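Local coordinates for tyrocidine synthetase 3 (Brevibacillus brevis, PDB 2JGP), which probably carries the growing peptide on a carrier domain and forms a peptide bond in its condensation domain during nonribosomal synthesis of the antibiotic tyrocidine, at residues A[98-101]-A[102-105]; A[405-408]-A[409-413]. One frame throughout, in Å; residues are numbered along the deposited sequence.

Both contacts are helix starts within the condensation domain. Contact 1 begins helix 101-113 and contact 2 begins helix 409-415. Their centres lie about 12 Å apart, although some 300 residues separate them in sequence. The two helix starts touch directly. S101 OG of contact 1 and E410 OE1 of contact 2 are 3.0 Å apart, in a probable hydrogen bond. The same S101 OG packs on P408 CB at 3.3 Å, and R105 CD lies 3.7 Å from E410 CG. Helix 253-263 touches both contacts. The sodium ion is bound elsewhere, by Q396 and D400 of helix 387-403, the helix that precedes contact 2.

Contact 1 of 2, residues A[98-101]-A[102-105]; sequences PVSS and AQKR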
loop_
_atom_site.group_PDB
_atom_site.type_symbol
_atom_site.label_atom_id
_atom_site.label_comp_id
_atom_site.label_asym_id
_atom_site.label_seq_id
_atom_site.Cartn_x
_atom_site.Cartn_y
_atom_site.Cartn_z
ATOM N N PRO A 98 12.518 3.625 -18.791
ATOM C CA PRO A 98 13.081 3.750 -17.456
ATOM C C PRO A 98 12.392 2.802 -16.481
ATOM O O PRO A 98 11.214 2.475 -16.655
ATOM C CB PRO A 98 12.798 5.215 -17.081
ATOM C CG PRO A 98 11.658 5.627 -17.958
ATOM C CD PRO A 98 11.853 4.865 -19.234
ATOM N N VAL A 99 13.126 2.351 -15.471
ATOM C CA VAL A 99 12.500 1.679 -14.340
ATOM C C VAL A 99 11.859 2.710 -13.419
ATOM O O VAL A 99 12.248 3.875 -13.416
ATOM C CB VAL A 99 13.506 0.828 -13.543
ATOM C CG1 VAL A 99 14.040 -0.293 -14.410
ATOM C CG2 VAL A 99 14.642 1.690 -13.001
ATOM N N SER A 100 10.848 2.282 -12.668
ATOM C CA SER A 100 10.324 3.090 -11.579
ATOM C C SER A 100 11.357 3.156 -10.451
ATOM O O SER A 100 12.309 2.362 -10.410
ATOM C CB SER A 100 9.022 2.501 -11.062
ATOM O OG SER A 100 9.241 1.222 -10.503
ATOM N N SER A 101 11.161 4.108 -9.547
ATOM C CA SER A 101 12.026 4.266 -8.380
ATOM C C SER A 101 12.105 2.966 -7.574
ATOM O O SER A 101 13.190 2.535 -7.194
ATOM C CB SER A 101 11.517 5.421 -7.506
ATOM O OG SER A 101 12.359 5.610 -6.382
ATOM N N ALA A 102 10.956 2.329 -7.349
ATOM C CA ALA A 102 10.896 1.067 -6.597
ATOM C C ALA A 102 11.636 -0.072 -7.306
ATOM O O ALA A 102 12.377 -0.822 -6.679
ATOM C CB ALA A 102 9.449 0.676 -6.332
ATOM N N GLN A 103 11.437 -0.193 -8.614
ATOM C CA GLN A 103 12.188 -1.166 -9.421
ATOM C C GLN A 103 13.699 -0.934 -9.363
ATOM O O GLN A 103 14.486 -1.891 -9.329
ATOM C CB GLN A 103 11.754 -1.093 -10.877
ATOM C CG GLN A 103 10.433 -1.753 -11.200
ATOM C CD GLN A 103 10.106 -1.657 -12.677
ATOM O OE1 GLN A 103 10.333 -0.623 -13.307
ATOM N NE2 GLN A 103 9.586 -2.739 -13.239
ATOM N N LYS A 104 14.109 0.333 -9.386
ATOM C CA LYS A 104 15.534 0.661 -9.371
ATOM C C LYS A 104 16.201 0.126 -8.106
ATOM O O LYS A 104 17.281 -0.461 -8.169
ATOM C CB LYS A 104 15.755 2.169 -9.485
ATOM C CG LYS A 104 17.231 2.573 -9.570
ATOM C CD LYS A 104 17.385 4.028 -9.935
ATOM C CE LYS A 104 18.836 4.411 -10.100
ATOM N NZ LYS A 104 18.973 5.803 -10.591
ATOM N N ARG A 105 15.549 0.329 -6.964
ATOM C CA ARG A 105 16.072 -0.138 -5.678
ATOM C C ARG A 105 16.169 -1.664 -5.631
ATOM O O ARG A 105 17.183 -2.214 -5.196
ATOM C CB ARG A 105 15.199 0.375 -4.529
ATOM C CG ARG A 105 15.576 -0.202 -3.166
ATOM C CD ARG A 105 15.167 0.690 -2.012
ATOM N NE ARG A 105 15.954 0.375 -0.817
ATOM C CZ ARG A 105 15.689 -0.611 0.041
ATOM N NH1 ARG A 105 14.634 -1.405 -0.131
ATOM N NH2 ARG A 105 16.486 -0.805 1.087
#
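S100 and Q103 form a capping box in which a glutamine returns the bond. S100 is the N-cap residue of helix 101-113. Its OG accepts from Q103 N at 3.2 Å, with an N-H...O angle of 163°. In return, S100 N donates to Q103 OE1 at 3.0 Å. This donor lies in the amide carbonyl plane, on a lone pair of OE1.

The torsions set up this exchange. S100 OG sits between its own backbone N and carbonyl carbon (chi1 64°), which brings it within reach of Q103 N. Q103 turns CG away from its carbonyl carbon (chi1 -77°), and the chain is extended beyond that point. The amide is thus carried back along the segment before the helix. Q103 CG passes S100 OG at 3.3 Å on the way. V99 packs against the same amide, with CB 3.5 Å from Q103 OE1.

V99 also covers the start of K104. Its CG2 lies 3.7 Å from K104 CB, and the two side chains meet at about a right angle. The K104 ammonium end forms a salt bridge with E160. The first helical backbone bond runs from K104 N to S100 O at 2.9 Å, and R105 N to S101 O follows.

Both side chains of the box have further partners. Y253 of helix 253-263 is hydrogen-bonded to S100 OG, while Q103 NE2 donates to S223 O. S101 N, in the first residue of the helix, donates to Q260 OE1.

S100 and Q103 are both buried, and each side chain accepts from the other's backbone N-H. The glutamine amide is held from its oxygen and its nitrogen, which fixes its flip and ties the helix start to the surrounding fold.

Contact 2 of 2, residues A[405-408]-A[409-413]; sequences QDYP and FEELV
Y407 sets its ring beside the first turn of helix 409-415, next to E411 and L412. Its CG is anti to the backbone N (chi1 -177°), which sends the ring forward past P408 to the helix. CE2 comes within 3.5 Å of L412 CA, and CZ within 3.6 Å of E411 CB. Both approaches to the ring are oblique. L412 CB packs on Y407 CE2 at 3.6 Å, and L412 CD1 is a little farther from the same ring atom. The tyrosine and leucine side chains meet at about a right angle.

P408 is the N-cap residue. Its carbonyl O accepts from L412 N at 3.3 Å. A weak bond from E411 N reaches the same oxygen, with an N-H...O angle of only 128°.

The two glutamates diverge. E410 bends at chi2 (83°), which folds its carboxylate back beside the proline. OE1 then lies 3.4 Å from P408 CB and is hydrogen-bonded to S101 of helix 101-113. E411 bends at chi2 in the opposite sense. Its CG runs beside the P408 ring, and its carboxylate turns off from the ring.

F269 of helix 267-279 meets the Y407 ring, and W276 of that helix touches L412.

Proline as N-cap has no side-chain acceptor for the helix N-H groups. The E410 carboxylate beside this helix start would probably be favoured by the helix dipole, and it carries a polar link to helix 101-113.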
loop_
_atom_site.group_PDB
_atom_site.type_symbol
_atom_site.label_atom_id
_atom_site.label_comp_id
_atom_site.label_asym_id
_atom_site.label_seq_id
_atom_site.Cartn_x
_atom_site.Cartn_y
_atom_site.Cartn_z
ATOM N N GLN A 405 1.713 12.004 -1.842
ATOM C CA GLN A 405 2.155 10.616 -1.986
ATOM C C GLN A 405 3.041 10.353 -3.208
ATOM O O GLN A 405 3.647 9.277 -3.322
ATOM C CB GLN A 405 0.942 9.678 -2.025
ATOM C CG GLN A 405 0.165 9.690 -3.331
ATOM C CD GLN A 405 -0.970 8.700 -3.319
ATOM O OE1 GLN A 405 -0.830 7.567 -3.786
ATOM N NE2 GLN A 405 -2.093 9.106 -2.754
ATOM N N ASP A 406 3.134 11.317 -4.121
ATOM C CA ASP A 406 3.909 11.120 -5.347
ATOM C C ASP A 406 5.372 11.531 -5.171
ATOM O O ASP A 406 5.968 12.198 -6.027
ATOM C CB ASP A 406 3.242 11.844 -6.514
ATOM C CG ASP A 406 1.891 11.246 -6.857
ATOM O OD1 ASP A 406 1.835 10.038 -7.156
ATOM O OD2 ASP A 406 0.886 11.971 -6.817
ATOM N N TYR A 407 5.931 11.120 -4.038
ATOM C CA TYR A 407 7.351 11.235 -3.750
ATOM C C TYR A 407 7.811 9.860 -3.266
ATOM O O TYR A 407 7.379 9.413 -2.212
ATOM C CB TYR A 407 7.579 12.294 -2.677
ATOM C CG TYR A 407 9.029 12.557 -2.349
ATOM C CD1 TYR A 407 9.910 13.021 -3.320
ATOM C CD2 TYR A 407 9.514 12.369 -1.059
ATOM C CE1 TYR A 407 11.238 13.273 -3.020
ATOM C CE2 TYR A 407 10.840 12.621 -0.750
ATOM C CZ TYR A 407 11.697 13.069 -1.730
ATOM O OH TYR A 407 13.012 13.322 -1.418
ATOM N N PRO A 408 8.654 9.166 -4.055
ATOM C CA PRO A 408 9.137 7.833 -3.679
ATOM C C PRO A 408 9.808 7.788 -2.305
ATOM O O PRO A 408 10.640 8.642 -1.996
ATOM C CB PRO A 408 10.161 7.511 -4.774
ATOM C CG PRO A 408 9.742 8.320 -5.939
ATOM C CD PRO A 408 9.176 9.583 -5.368
ATOM N N PHE A 409 9.447 6.796 -1.498
ATOM C CA PHE A 409 10.077 6.594 -0.191
ATOM C C PHE A 409 11.598 6.473 -0.333
ATOM O O PHE A 409 12.337 6.912 0.539
ATOM C CB PHE A 409 9.498 5.359 0.517
ATOM C CG PHE A 409 9.976 5.202 1.933
ATOM C CD1 PHE A 409 9.477 6.016 2.940
ATOM C CD2 PHE A 409 10.947 4.265 2.255
ATOM C CE1 PHE A 409 9.927 5.887 4.245
ATOM C CE2 PHE A 409 11.403 4.129 3.569
ATOM C CZ PHE A 409 10.898 4.939 4.557
ATOM N N GLU A 410 12.048 5.906 -1.455
ATOM C CA GLU A 410 13.479 5.757 -1.764
ATOM C C GLU A 410 14.204 7.098 -1.828
ATOM O O GLU A 410 15.350 7.210 -1.388
ATOM C CB GLU A 410 13.678 5.035 -3.106
ATOM C CG GLU A 410 13.212 3.579 -3.136
ATOM C CD GLU A 410 11.727 3.426 -3.390
ATOM O OE1 GLU A 410 11.119 4.345 -3.980
ATOM O OE2 GLU A 410 11.164 2.382 -2.997
ATOM N N GLU A 411 13.544 8.102 -2.404
ATOM C CA GLU A 411 14.109 9.446 -2.491
ATOM C C GLU A 411 14.189 10.118 -1.125
ATOM O O GLU A 411 15.181 10.781 -0.814
ATOM C CB GLU A 411 13.290 10.315 -3.453
ATOM C CG GLU A 411 13.409 9.902 -4.908
ATOM C CD GLU A 411 14.837 9.944 -5.406
ATOM O OE1 GLU A 411 15.564 10.903 -5.060
ATOM O OE2 GLU A 411 15.237 9.017 -6.142
ATOM N N LEU A 412 13.144 9.946 -0.316
ATOM C CA LEU A 412 13.092 10.538 1.019
ATOM C C LEU A 412 14.244 10.053 1.893
ATOM O O LEU A 412 14.910 10.853 2.544
ATOM C CB LEU A 412 11.760 10.208 1.700
ATOM C CG LEU A 412 11.563 10.757 3.117
ATOM C CD1 LEU A 412 11.754 12.265 3.163
ATOM C CD2 LEU A 412 10.188 10.365 3.636
ATOM N N VAL A 413 14.463 8.743 1.906
ATOM C CA VAL A 413 15.522 8.140 2.721
ATOM C C VAL A 413 16.894 8.711 2.369
ATOM O O VAL A 413 17.671 9.063 3.257
ATOM C CB VAL A 413 15.547 6.607 2.559
ATOM C CG1 VAL A 413 16.858 6.023 3.098
ATOM C CG2 VAL A 413 14.337 5.983 3.256
#